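Local coordinates for putative transcriptional regulator, LysR family (Vibrio parahaemolyticus, PDB 3OXN), which probably regulates transcription as a DNA-binding LysR-type factor, represented here by its substrate-binding domain and lacking the predicted DNA-binding part, at residues Phe21-Thr26 / Glu209-Val214; Pro39-Tyr42 / Asn47-Phe50; Asp58-Gln63 / Ala72-Thr77; Asp111-His116 / Gln133-Lys138; Pro117-Ala122 / Glu151-Ile156. One frame throughout, in Å; residues are numbered along the deposited sequence.

Interaction 1: residues Phe21-Thr26 / Glu209-Val214; sequences FTIATT and EWLRSV
Different first torsions bring Phe21 and Leu211 against each other. In Phe21, CG stands beside the backbone N and anti to the carbonyl carbon (chi1 -56°). In Leu211, CG is anti to the backbone N (chi1 -157°). The two side chains slide past each other in opposite directions. The CD1 methyl of Leu211 does most of the touching. Leu211 CD1 lies 3.4 Å from Phe21 CD2 and 3.7 Å from Phe21 CB, coming obliquely to the ring. Behind it, Leu211 CG is 3.9 Å from Phe21 CD2.

The same methyl serves a second residue. Ile23 reaches toward Leu211 tip to tip, with Ile23 CD1 3.6 Å from Leu211 CD1. Phe21 and Ile23 are two apart on the strand, and both turn their side chains to the helix. Leu211 fits against the pair. Trp210 adds a smaller contact at the far end of the Phe21 ring. Trp210 CZ3 is 4.1 Å from Phe21 CZ, and the two side chains cross at about a right angle. The indole N-H, NE1, is hydrogen-bonded to Glu44 OE1.

The contact is apolar and mostly buried. It lays the C-terminal helix 206-227 over a sheet of the type found in periplasmic-binding-protein-like domains. The axes of the two short segments approach to 11.1 Å, with an angle of 49° between their directions. Strand 20-25 runs between strands 49-54 and 71-74. Helix 28-44 lies beside helix 206-227, where Val214 touches Ile41 and Glu44.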
# COMPACT_ATOMS: atom_id res chain seq x y z
N PHE A 21 -13.20 -0.53 14.12
CA PHE A 21 -11.98 0.08 14.59
C PHE A 21 -11.27 0.68 13.41
O PHE A 21 -11.16 0.06 12.35
CB PHE A 21 -11.09 -0.96 15.29
CG PHE A 21 -11.78 -1.67 16.43
CD1 PHE A 21 -12.65 -2.73 16.19
CD2 PHE A 21 -11.58 -1.27 17.74
CE1 PHE A 21 -13.29 -3.37 17.22
CE2 PHE A 21 -12.23 -1.91 18.77
CZ PHE A 21 -13.09 -2.96 18.51
N THR A 22 -10.81 1.92 13.59
CA THR A 22 -9.97 2.58 12.61
C THR A 22 -8.53 2.41 13.05
O THR A 22 -8.14 2.83 14.13
CB THR A 22 -10.29 4.07 12.55
OG1 THR A 22 -11.69 4.24 12.31
CG2 THR A 22 -9.48 4.76 11.45
N ILE A 23 -7.73 1.79 12.19
CA ILE A 23 -6.31 1.68 12.42
C ILE A 23 -5.57 2.42 11.33
O ILE A 23 -5.65 2.04 10.17
CB ILE A 23 -5.86 0.22 12.31
CG1 ILE A 23 -6.70 -0.65 13.25
CG2 ILE A 23 -4.38 0.11 12.62
CD1 ILE A 23 -6.47 -0.33 14.70
N ALA A 24 -4.87 3.49 11.70
CA ALA A 24 -4.00 4.18 10.74
C ALA A 24 -2.68 3.43 10.68
O ALA A 24 -2.00 3.28 11.70
CB ALA A 24 -3.78 5.63 11.14
N THR A 25 -2.30 2.93 9.51
CA THR A 25 -1.07 2.13 9.48
C THR A 25 -0.13 2.32 8.28
O THR A 25 -0.52 2.83 7.22
CB THR A 25 -1.38 0.64 9.75
OG1 THR A 25 -0.32 -0.17 9.24
CG2 THR A 25 -2.68 0.21 9.11
N THR A 26 1.12 1.94 8.47
CA THR A 26 2.09 2.00 7.38
C THR A 26 1.85 0.87 6.39
O THR A 26 0.87 0.16 6.49
CB THR A 26 3.53 1.91 7.89
OG1 THR A 26 3.71 0.66 8.57
CG2 THR A 26 3.83 3.05 8.84
N GLU A 209 -8.77 -1.10 24.75
CA GLU A 209 -7.81 -1.82 25.58
C GLU A 209 -7.77 -3.25 25.09
O GLU A 209 -6.76 -3.93 25.21
CB GLU A 209 -8.20 -1.80 27.06
CG GLU A 209 -8.00 -0.48 27.78
CD GLU A 209 -8.70 -0.45 29.14
OE1 GLU A 209 -9.45 -1.42 29.45
OE2 GLU A 209 -8.52 0.53 29.91
N TRP A 210 -8.87 -3.72 24.52
CA TRP A 210 -8.92 -5.08 24.02
C TRP A 210 -8.20 -5.21 22.68
O TRP A 210 -7.36 -6.09 22.51
CB TRP A 210 -10.37 -5.58 23.89
CG TRP A 210 -10.47 -6.85 23.10
CD1 TRP A 210 -10.31 -8.11 23.56
CD2 TRP A 210 -10.72 -6.97 21.69
NE1 TRP A 210 -10.44 -9.02 22.54
CE2 TRP A 210 -10.70 -8.34 21.37
CE3 TRP A 210 -10.96 -6.05 20.66
CZ2 TRP A 210 -10.91 -8.83 20.09
CZ3 TRP A 210 -11.17 -6.53 19.37
CH2 TRP A 210 -11.15 -7.90 19.10
N LEU A 211 -8.52 -4.32 21.74
CA LEU A 211 -7.87 -4.30 20.43
C LEU A 211 -6.36 -4.29 20.58
O LEU A 211 -5.66 -5.10 19.97
CB LEU A 211 -8.31 -3.08 19.61
CG LEU A 211 -8.21 -3.11 18.07
CD1 LEU A 211 -8.18 -1.70 17.51
CD2 LEU A 211 -7.00 -3.87 17.58
N ARG A 212 -5.86 -3.36 21.38
CA ARG A 212 -4.43 -3.21 21.55
C ARG A 212 -3.76 -4.52 21.98
O ARG A 212 -2.73 -4.92 21.42
CB ARG A 212 -4.14 -2.09 22.52
CG ARG A 212 -4.63 -0.77 22.02
CD ARG A 212 -3.86 0.37 22.62
NE ARG A 212 -4.28 0.65 23.98
CZ ARG A 212 -5.44 1.22 24.29
NH1 ARG A 212 -6.28 1.56 23.32
NH2 ARG A 212 -5.75 1.45 25.55
N SER A 213 -4.38 -5.19 22.95
CA SER A 213 -3.84 -6.44 23.49
C SER A 213 -3.81 -7.59 22.48
O SER A 213 -2.86 -8.39 22.46
CB SER A 213 -4.61 -6.86 24.74
OG SER A 213 -5.98 -6.58 24.59
N VAL A 214 -4.85 -7.70 21.64
CA VAL A 214 -4.82 -8.73 20.61
C VAL A 214 -3.72 -8.41 19.61
O VAL A 214 -3.02 -9.31 19.14
CB VAL A 214 -6.17 -8.90 19.92
CG1 VAL A 214 -6.91 -10.08 20.53
CG2 VAL A 214 -6.99 -7.64 20.06

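Interaction 2: residues Pro39-Tyr42 / Asn47-Phe50; sequences PRIY and NVSF
Ile41 and Tyr42 make the tight part of this contact, packing on Val48 and Phe50. The CG2 methyl of Ile41 meets the edge of the Phe50 ring near its plane, 3.3 Å from CE2. Ile41 CG2 is also 4.1 Å from Val48 CG1. Val48 CG1 in turn sits over one face of the Tyr42 ring. This is a CH-pi contact, 3.9 Å from Val48 CG1 to the centroid of the Tyr42 ring, with the methyl offset toward the rim. Tyr42 and Phe50 meet obliquely, their ring planes at 60° and Tyr42 CE2 3.6 Å from Phe50 CD2.

Helix 28-44 and strand 49-54 are the second and third elements of a beta-alpha-beta unit that starts with strand 20-25. The contact joins the last turns of the helix to the start of the strand, across the short connection between them.

The loose side is that of Asn47, which points away from the helix, and of the exposed Arg40, which turns to a salt bridge with Glu218. The Tyr42 and Ser49 side is instead covered by the second subunit. Tyr42 OH is hydrogen-bonded to Val144 O of that subunit, and Ser49 OG to its Met143 O. Phe50 pairs in a parallel ladder with a strand of the second subunit, which carries the sheet across the interface.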
# COMPACT_ATOMS: atom_id res chain seq x y z
N PRO A 39 -6.50 -12.99 11.58
CA PRO A 39 -7.35 -14.18 11.73
C PRO A 39 -7.79 -14.43 13.17
O PRO A 39 -8.96 -14.75 13.40
CB PRO A 39 -6.45 -15.31 11.22
CG PRO A 39 -5.52 -14.63 10.26
CD PRO A 39 -5.25 -13.29 10.86
N ARG A 40 -6.88 -14.27 14.12
CA ARG A 40 -7.25 -14.38 15.53
C ARG A 40 -8.21 -13.28 15.98
O ARG A 40 -8.98 -13.50 16.90
CB ARG A 40 -6.03 -14.43 16.45
CG ARG A 40 -5.77 -15.83 17.05
CD ARG A 40 -4.75 -16.66 16.25
NE ARG A 40 -3.47 -16.79 16.95
CZ ARG A 40 -3.23 -17.71 17.88
NH1 ARG A 40 -4.17 -18.59 18.21
NH2 ARG A 40 -2.04 -17.76 18.48
N ILE A 41 -8.16 -12.11 15.34
CA ILE A 41 -9.07 -11.01 15.68
C ILE A 41 -10.51 -11.37 15.39
O ILE A 41 -11.37 -11.28 16.26
CB ILE A 41 -8.75 -9.70 14.89
CG1 ILE A 41 -7.35 -9.18 15.21
CG2 ILE A 41 -9.76 -8.63 15.23
CD1 ILE A 41 -7.16 -8.86 16.66
N TYR A 42 -10.77 -11.77 14.15
CA TYR A 42 -12.11 -12.06 13.67
C TYR A 42 -12.64 -13.36 14.24
O TYR A 42 -13.85 -13.53 14.42
CB TYR A 42 -12.14 -12.10 12.15
CG TYR A 42 -12.31 -10.73 11.57
CD1 TYR A 42 -13.56 -10.14 11.52
CD2 TYR A 42 -11.22 -10.01 11.09
CE1 TYR A 42 -13.73 -8.89 11.01
CE2 TYR A 42 -11.38 -8.76 10.57
CZ TYR A 42 -12.64 -8.19 10.53
OH TYR A 42 -12.83 -6.93 10.00
N ASN A 47 -18.25 -10.33 14.97
CA ASN A 47 -19.04 -9.17 14.53
C ASN A 47 -18.19 -7.95 14.20
O ASN A 47 -18.67 -7.01 13.56
CB ASN A 47 -20.04 -8.77 15.60
CG ASN A 47 -21.20 -9.73 15.70
OD1 ASN A 47 -22.36 -9.31 15.79
ND2 ASN A 47 -20.89 -11.03 15.70
N VAL A 48 -16.95 -7.98 14.66
CA VAL A 48 -16.07 -6.82 14.62
C VAL A 48 -15.84 -6.38 13.18
O VAL A 48 -15.95 -7.19 12.25
CB VAL A 48 -14.73 -7.17 15.33
CG1 VAL A 48 -13.67 -7.61 14.31
CG2 VAL A 48 -14.24 -6.01 16.15
N SER A 49 -15.54 -5.09 13.00
CA SER A 49 -15.35 -4.50 11.67
C SER A 49 -14.09 -3.61 11.63
O SER A 49 -13.82 -2.85 12.56
CB SER A 49 -16.59 -3.68 11.32
OG SER A 49 -16.49 -3.07 10.05
N PHE A 50 -13.32 -3.69 10.55
CA PHE A 50 -12.05 -2.96 10.47
C PHE A 50 -11.92 -1.89 9.38
O PHE A 50 -12.36 -2.07 8.24
CB PHE A 50 -10.90 -3.94 10.32
CG PHE A 50 -10.34 -4.40 11.62
CD1 PHE A 50 -9.45 -3.60 12.32
CD2 PHE A 50 -10.71 -5.61 12.16
CE1 PHE A 50 -8.93 -4.01 13.52
CE2 PHE A 50 -10.21 -6.01 13.36
CZ PHE A 50 -9.31 -5.22 14.04

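Interaction 3: residues Asp58-Gln63 / Ala72-Thr77; sequences DRLSDQ and AICRPT
Leu60 carries every apolar contact between residues 58-63 and residues 72-77. Leu60 swings CG away from its backbone N (chi1 172°), and the two methyls then part toward different partners. Leu60 CD1 goes to the strand, 3.5 Å from Ala72 CB and 4.1 Å from Cys74 SG. Ala72 and Cys74 are two apart and point their side chains to the same helix. Leu60 CD2 goes further along the chain and lies 4.0 Å from Pro76 CB. One leucine thus bridges the strand and the loop that follows it.

The polar bonds of residues 58-63 run within that segment or to its surroundings. Gln63 N is bonded to Arg59 O at 2.7 Å, in the first turn of the helix. Arg59 holds the N-cap position. Its guanidinium makes a salt bridge to Glu67 through NH1, and Arg59 NH2 reaches Asp62 OD2 only as a long pair at 3.7 Å. Gln63 is held at both ends of its amide, with NE2 bonded to Pro54 O and OE1 to Gln56 N.

Helix 60-65 lies on the beta-alpha-beta connection between the parallel strands 49-54 and 71-74. Strand 20-25 fills the place between those two. On its other side strand 71-74 pairs antiparallel with strand 194-199, whose Ile197 also touches Ala72 and Pro76.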
# COMPACT_ATOMS: atom_id res chain seq x y z
N ASP A 58 3.53 12.72 9.35
CA ASP A 58 3.65 14.04 9.98
C ASP A 58 2.32 14.46 10.57
O ASP A 58 2.24 15.42 11.33
CB ASP A 58 4.15 15.09 8.98
CG ASP A 58 5.05 14.48 7.91
OD1 ASP A 58 6.29 14.71 7.95
OD2 ASP A 58 4.52 13.76 7.04
N ARG A 59 1.29 13.71 10.24
CA ARG A 59 -0.05 13.97 10.74
C ARG A 59 -0.50 12.86 11.67
O ARG A 59 -1.69 12.68 11.90
CB ARG A 59 -1.06 14.08 9.58
CG ARG A 59 -0.61 14.96 8.43
CD ARG A 59 -1.79 15.53 7.66
NE ARG A 59 -2.79 16.12 8.55
CZ ARG A 59 -4.04 15.68 8.69
NH1 ARG A 59 -4.47 14.63 7.99
NH2 ARG A 59 -4.86 16.29 9.53
N LEU A 60 0.46 12.10 12.20
CA LEU A 60 0.17 11.00 13.11
C LEU A 60 -0.84 11.40 14.19
O LEU A 60 -1.89 10.76 14.36
CB LEU A 60 1.46 10.51 13.76
CG LEU A 60 1.33 9.47 14.88
CD1 LEU A 60 0.77 8.17 14.34
CD2 LEU A 60 2.65 9.24 15.58
N SER A 61 -0.49 12.45 14.92
CA SER A 61 -1.31 12.90 16.04
C SER A 61 -2.60 13.55 15.57
O SER A 61 -3.63 13.46 16.25
CB SER A 61 -0.53 13.86 16.92
OG SER A 61 -1.33 14.28 18.01
N ASP A 62 -2.56 14.20 14.42
CA ASP A 62 -3.77 14.78 13.88
C ASP A 62 -4.72 13.67 13.47
O ASP A 62 -5.95 13.79 13.57
CB ASP A 62 -3.47 15.67 12.67
CG ASP A 62 -3.07 17.07 13.09
OD1 ASP A 62 -3.02 17.32 14.32
OD2 ASP A 62 -2.81 17.90 12.19
N GLN A 63 -4.14 12.57 13.01
CA GLN A 63 -4.92 11.45 12.53
C GLN A 63 -5.65 10.74 13.68
O GLN A 63 -6.85 10.45 13.56
CB GLN A 63 -4.03 10.50 11.71
CG GLN A 63 -4.69 10.07 10.41
CD GLN A 63 -3.71 9.47 9.42
OE1 GLN A 63 -2.49 9.66 9.54
NE2 GLN A 63 -4.24 8.75 8.42
N ALA A 72 -2.80 3.83 15.98
CA ALA A 72 -1.85 3.96 14.89
C ALA A 72 -0.74 2.93 15.08
O ALA A 72 -0.21 2.79 16.19
CB ALA A 72 -1.28 5.36 14.85
N ILE A 73 -0.39 2.19 14.03
CA ILE A 73 0.80 1.34 14.09
C ILE A 73 1.91 1.81 13.13
O ILE A 73 1.75 1.75 11.90
CB ILE A 73 0.47 -0.13 13.80
CG1 ILE A 73 -0.65 -0.62 14.73
CG2 ILE A 73 1.75 -0.98 13.93
CD1 ILE A 73 -1.25 -2.00 14.37
N CYS A 74 3.03 2.27 13.69
CA CYS A 74 4.12 2.77 12.88
C CYS A 74 5.38 2.97 13.70
O CYS A 74 5.45 2.56 14.85
CB CYS A 74 3.74 4.12 12.30
SG CYS A 74 3.67 5.45 13.54
N ARG A 75 6.36 3.62 13.10
CA ARG A 75 7.51 4.17 13.81
C ARG A 75 7.39 5.69 13.87
O ARG A 75 7.77 6.38 12.94
CB ARG A 75 8.79 3.80 13.09
CG ARG A 75 10.01 3.96 13.93
CD ARG A 75 11.28 3.95 13.11
NE ARG A 75 11.91 5.28 13.10
CZ ARG A 75 12.81 5.67 13.99
NH1 ARG A 75 13.19 4.83 14.96
NH2 ARG A 75 13.32 6.88 13.92
N PRO A 76 6.84 6.23 14.97
CA PRO A 76 6.74 7.68 15.12
C PRO A 76 8.09 8.36 14.91
O PRO A 76 9.04 8.05 15.62
CB PRO A 76 6.32 7.86 16.57
CG PRO A 76 5.65 6.60 16.93
CD PRO A 76 6.33 5.51 16.15
N THR A 77 8.16 9.29 13.96
CA THR A 77 9.41 9.99 13.67
C THR A 77 9.87 10.86 14.84
O THR A 77 10.84 11.61 14.72
CB THR A 77 9.31 10.86 12.36
OG1 THR A 77 8.16 11.71 12.42
CG2 THR A 77 9.23 9.97 11.11

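Interaction 4: residues Asp111-His116 / Gln133-Lys138; sequences DDYLSH and QALIDK
Tyr113 and Leu114 of helix 110-114 face Leu135 and Lys138, which begin and end a type I beta turn after helix 125-134. This joins two outlying pieces of the alpha/beta subdomain whose sheet includes strands 117-120 and 163-167. The contact is small, apolar and only partly buried.

Asp111 and Asp112 come first and serve the helix itself through their backbone carbonyls. Asp112 O takes a bond from Ser115 N at 3.1 Å. Tyr113 is the first to cross. With chi1 at -171°, Tyr113 sets its ring on the far side from its backbone N, toward the turn. Leu135 CD2 meets the edge of that ring near its plane, 3.9 Å from Tyr113 CE1. The phenol end goes elsewhere, with OH bonded to Thr165 OG1 on strand 163-167. The ring also meets His118 edge-to-face.

Leu114 follows and reaches the far end of the turn, with Leu114 CD2 3.7 Å from Lys138 CB. Only the base of the lysine is used. Its chain bends at chi2 and chi4, and its end leads away from the helix. The turn is closed by Lys138 N bonded to Leu135 O at 3.2 Å.

Ser115 folds back on the helix. Its OG gives a hydrogen bond to Asp111 O, coming from above the carbonyl plane, 42° out of it.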
# COMPACT_ATOMS: atom_id res chain seq x y z
N ASP A 111 30.83 -2.92 -0.94
CA ASP A 111 31.12 -2.43 -2.27
C ASP A 111 30.05 -2.88 -3.25
O ASP A 111 29.53 -2.07 -3.99
CB ASP A 111 32.49 -2.85 -2.79
CG ASP A 111 32.69 -2.46 -4.25
OD1 ASP A 111 32.47 -1.27 -4.59
OD2 ASP A 111 33.04 -3.34 -5.08
N ASP A 112 29.72 -4.17 -3.27
CA ASP A 112 28.72 -4.65 -4.22
C ASP A 112 27.42 -3.87 -4.05
O ASP A 112 26.81 -3.43 -5.04
CB ASP A 112 28.44 -6.14 -4.03
CG ASP A 112 29.71 -6.97 -4.00
OD1 ASP A 112 30.49 -6.86 -3.02
OD2 ASP A 112 29.92 -7.74 -4.97
N TYR A 113 27.00 -3.71 -2.80
CA TYR A 113 25.80 -2.95 -2.50
C TYR A 113 25.87 -1.57 -3.18
O TYR A 113 24.96 -1.18 -3.93
CB TYR A 113 25.66 -2.82 -0.98
CG TYR A 113 24.36 -2.24 -0.48
CD1 TYR A 113 24.29 -0.93 -0.04
CD2 TYR A 113 23.20 -3.00 -0.44
CE1 TYR A 113 23.11 -0.40 0.42
CE2 TYR A 113 22.01 -2.49 0.01
CZ TYR A 113 21.97 -1.18 0.44
OH TYR A 113 20.77 -0.64 0.89
N LEU A 114 26.96 -0.85 -2.93
CA LEU A 114 27.15 0.51 -3.43
C LEU A 114 27.35 0.65 -4.96
O LEU A 114 27.40 1.78 -5.46
CB LEU A 114 28.31 1.19 -2.69
CG LEU A 114 27.95 1.97 -1.43
CD1 LEU A 114 26.75 1.40 -0.71
CD2 LEU A 114 29.14 2.04 -0.49
N SER A 115 27.44 -0.46 -5.69
CA SER A 115 27.66 -0.41 -7.13
C SER A 115 26.41 -0.67 -7.94
O SER A 115 26.47 -0.75 -9.16
CB SER A 115 28.69 -1.45 -7.58
OG SER A 115 29.49 -1.90 -6.50
N HIS A 116 25.28 -0.86 -7.28
CA HIS A 116 24.08 -1.30 -7.99
C HIS A 116 22.90 -0.35 -7.77
O HIS A 116 22.86 0.36 -6.76
CB HIS A 116 23.69 -2.72 -7.55
CG HIS A 116 24.57 -3.80 -8.11
ND1 HIS A 116 24.24 -4.51 -9.24
CD2 HIS A 116 25.75 -4.30 -7.67
CE1 HIS A 116 25.19 -5.39 -9.49
NE2 HIS A 116 26.12 -5.29 -8.56
N GLN A 133 21.88 7.63 7.39
CA GLN A 133 22.79 8.03 8.45
C GLN A 133 23.80 6.93 8.80
O GLN A 133 24.85 7.19 9.42
CB GLN A 133 21.99 8.45 9.68
CG GLN A 133 22.82 9.06 10.76
CD GLN A 133 23.92 9.97 10.23
OE1 GLN A 133 25.05 9.92 10.73
NE2 GLN A 133 23.60 10.79 9.22
N ALA A 134 23.48 5.70 8.40
CA ALA A 134 24.34 4.55 8.64
C ALA A 134 25.31 4.43 7.48
O ALA A 134 26.42 3.93 7.62
CB ALA A 134 23.51 3.30 8.76
N LEU A 135 24.86 4.91 6.33
CA LEU A 135 25.67 4.96 5.12
C LEU A 135 26.27 6.35 4.93
O LEU A 135 26.68 6.68 3.82
CB LEU A 135 24.81 4.58 3.92
CG LEU A 135 25.01 3.21 3.28
CD1 LEU A 135 25.53 2.23 4.28
CD2 LEU A 135 23.72 2.73 2.67
N ILE A 136 26.34 7.14 5.99
CA ILE A 136 26.72 8.55 5.90
C ILE A 136 28.15 8.81 5.42
O ILE A 136 28.43 9.88 4.88
CB ILE A 136 26.46 9.32 7.22
CG1 ILE A 136 26.36 10.83 6.96
CG2 ILE A 136 27.56 9.08 8.21
CD1 ILE A 136 25.13 11.25 6.24
N ASP A 137 29.04 7.85 5.60
CA ASP A 137 30.45 8.02 5.23
C ASP A 137 30.81 7.28 3.95
O ASP A 137 31.98 7.10 3.65
CB ASP A 137 31.38 7.51 6.35
CG ASP A 137 31.34 8.39 7.60
OD1 ASP A 137 31.25 9.64 7.45
OD2 ASP A 137 31.43 7.83 8.72
N LYS A 138 29.80 6.84 3.21
CA LYS A 138 30.03 6.02 2.03
C LYS A 138 29.66 6.77 0.76
O LYS A 138 28.90 7.75 0.80
CB LYS A 138 29.21 4.73 2.10
CG LYS A 138 29.22 4.02 3.47
CD LYS A 138 30.63 3.64 3.94
CE LYS A 138 30.62 3.37 5.45
NZ LYS A 138 29.65 4.29 6.17

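Interaction 5: residues Pro117-Ala122 / Glu151-Ile156; sequences PHAMIA and EAALAI
This is a small, buried apolar contact between a strand inside a sheet, with the residue just past its end, and a helix laid on it; Ala119, Ile121 and Ala153 make it. Ala153 CB is the shared point. Ala153 CB lies 4.2 Å from Ala119 CB and 3.7 Å from Ile121 CG1. Ile121 CD1 is 4.2 Å from Ala153 CB. The alanines let the backbones come close, with 6.3 Å between the CA atoms of Ala119 and Ala153. Ile121 has CG1 beside its backbone N, anti to the carbonyl carbon (chi1 -78°). This carries the longer branch to Ala153.

Helix 151-156 belongs to a beta-alpha-beta crossover. It links strand 142-146 to strand 163-167, and strand 117-120 lies between these two, parallel to both. The helix thus passes over the strand that it touches. Ile164 of strand 163-167 packs on all three contact residues.

The helix is only weakly bonded within itself. Ile156 N meets Ala153 O at 2.8 Å, while the bond from Ala155 N to Glu151 O is weak. Beyond the contact, the helix packs against the second subunit. Ala152 touches Leu38, Ala155 touches Pro35, and Ile156 touches Tyr42 of that chain.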
# COMPACT_ATOMS: atom_id res chain seq x y z
N PRO A 117 21.95 -0.34 -8.72
CA PRO A 117 20.74 0.49 -8.60
C PRO A 117 19.93 -0.01 -7.42
O PRO A 117 19.79 -1.22 -7.26
CB PRO A 117 19.97 0.19 -9.89
CG PRO A 117 20.83 -0.72 -10.70
CD PRO A 117 21.84 -1.31 -9.82
N HIS A 118 19.39 0.90 -6.62
CA HIS A 118 18.67 0.51 -5.42
C HIS A 118 17.19 0.84 -5.57
O HIS A 118 16.84 1.93 -6.02
CB HIS A 118 19.23 1.25 -4.20
CG HIS A 118 20.54 0.72 -3.70
ND1 HIS A 118 21.71 0.82 -4.43
CD2 HIS A 118 20.87 0.10 -2.54
CE1 HIS A 118 22.70 0.28 -3.74
NE2 HIS A 118 22.22 -0.15 -2.59
N ALA A 119 16.33 -0.10 -5.19
CA ALA A 119 14.89 0.13 -5.10
C ALA A 119 14.44 0.03 -3.64
O ALA A 119 14.54 -1.03 -3.03
CB ALA A 119 14.14 -0.86 -5.96
N MSE A 120 13.95 1.13 -3.08
CA MSE A 120 13.62 1.14 -1.65
C MSE A 120 12.15 1.02 -1.36
O MSE A 120 11.39 1.96 -1.55
CB MSE A 120 14.14 2.41 -1.00
CG MSE A 120 13.85 2.46 0.47
SE MSE A 120 14.97 3.75 1.41
CE MSE A 120 16.71 3.37 0.57
N ILE A 121 11.74 -0.14 -0.85
CA ILE A 121 10.33 -0.42 -0.68
C ILE A 121 9.88 -0.33 0.77
O ILE A 121 10.65 -0.66 1.66
CB ILE A 121 9.99 -1.79 -1.27
CG1 ILE A 121 9.91 -1.68 -2.79
CG2 ILE A 121 8.69 -2.34 -0.70
CD1 ILE A 121 9.06 -0.51 -3.22
N ALA A 122 8.67 0.19 1.00
CA ALA A 122 7.94 0.10 2.27
C ALA A 122 8.66 0.65 3.49
O ALA A 122 8.28 0.36 4.63
CB ALA A 122 7.51 -1.34 2.52
N GLU A 151 4.82 -4.08 -5.42
CA GLU A 151 4.53 -4.51 -6.79
C GLU A 151 5.14 -3.58 -7.84
O GLU A 151 5.08 -3.85 -9.03
CB GLU A 151 3.04 -4.70 -7.05
CG GLU A 151 2.15 -4.10 -5.97
CD GLU A 151 1.43 -5.17 -5.13
OE1 GLU A 151 0.80 -6.08 -5.72
OE2 GLU A 151 1.50 -5.06 -3.88
N ALA A 152 5.75 -2.48 -7.39
CA ALA A 152 6.42 -1.56 -8.30
C ALA A 152 7.87 -1.99 -8.52
O ALA A 152 8.34 -2.02 -9.65
CB ALA A 152 6.36 -0.11 -7.77
N ALA A 153 8.57 -2.31 -7.44
CA ALA A 153 9.92 -2.86 -7.57
C ALA A 153 9.84 -4.20 -8.29
O ALA A 153 10.61 -4.44 -9.22
CB ALA A 153 10.58 -3.00 -6.21
N LEU A 154 8.89 -5.05 -7.89
CA LEU A 154 8.65 -6.31 -8.59
C LEU A 154 8.70 -6.04 -10.09
O LEU A 154 9.42 -6.71 -10.82
CB LEU A 154 7.29 -6.93 -8.21
CG LEU A 154 7.02 -7.37 -6.76
CD1 LEU A 154 5.62 -7.98 -6.58
CD2 LEU A 154 8.09 -8.33 -6.25
N ALA A 155 7.94 -5.03 -10.52
CA ALA A 155 7.82 -4.70 -11.94
C ALA A 155 9.14 -4.57 -12.66
O ALA A 155 9.22 -4.82 -13.86
CB ALA A 155 7.01 -3.43 -12.10
N ILE A 156 10.19 -4.16 -11.96
CA ILE A 156 11.48 -3.94 -12.62
C ILE A 156 12.61 -4.82 -12.06
O ILE A 156 13.78 -4.67 -12.43
CB ILE A 156 11.91 -2.46 -12.57
CG1 ILE A 156 12.21 -2.04 -11.13
CG2 ILE A 156 10.82 -1.58 -13.17
CD1 ILE A 156 13.07 -0.79 -11.02

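The five contacts divide between two mixed beta sheets, each flanked by helices. Interactions 1, 2 and 3 share the sheet with strands 20-25, 49-54 and 71-74. Interaction 5 belongs to the second sheet, and interaction 4 borders it. Interaction 1 spans most of the chain and encloses the other four. Its centre lies about 11 Å from that of interaction 2 and about 13 Å from that of interaction 3, and it touches both. Interactions 4 and 5 alternate along the chain, with centres about 18 Å apart. The centres of interactions 1 and 4 are about 37 Å apart, on opposite sides of the chain's centre. This two-part build fits a periplasmic-binding-protein-like domain. Interactions 2 and 5, with centres about 32 Å apart, both reach the second subunit.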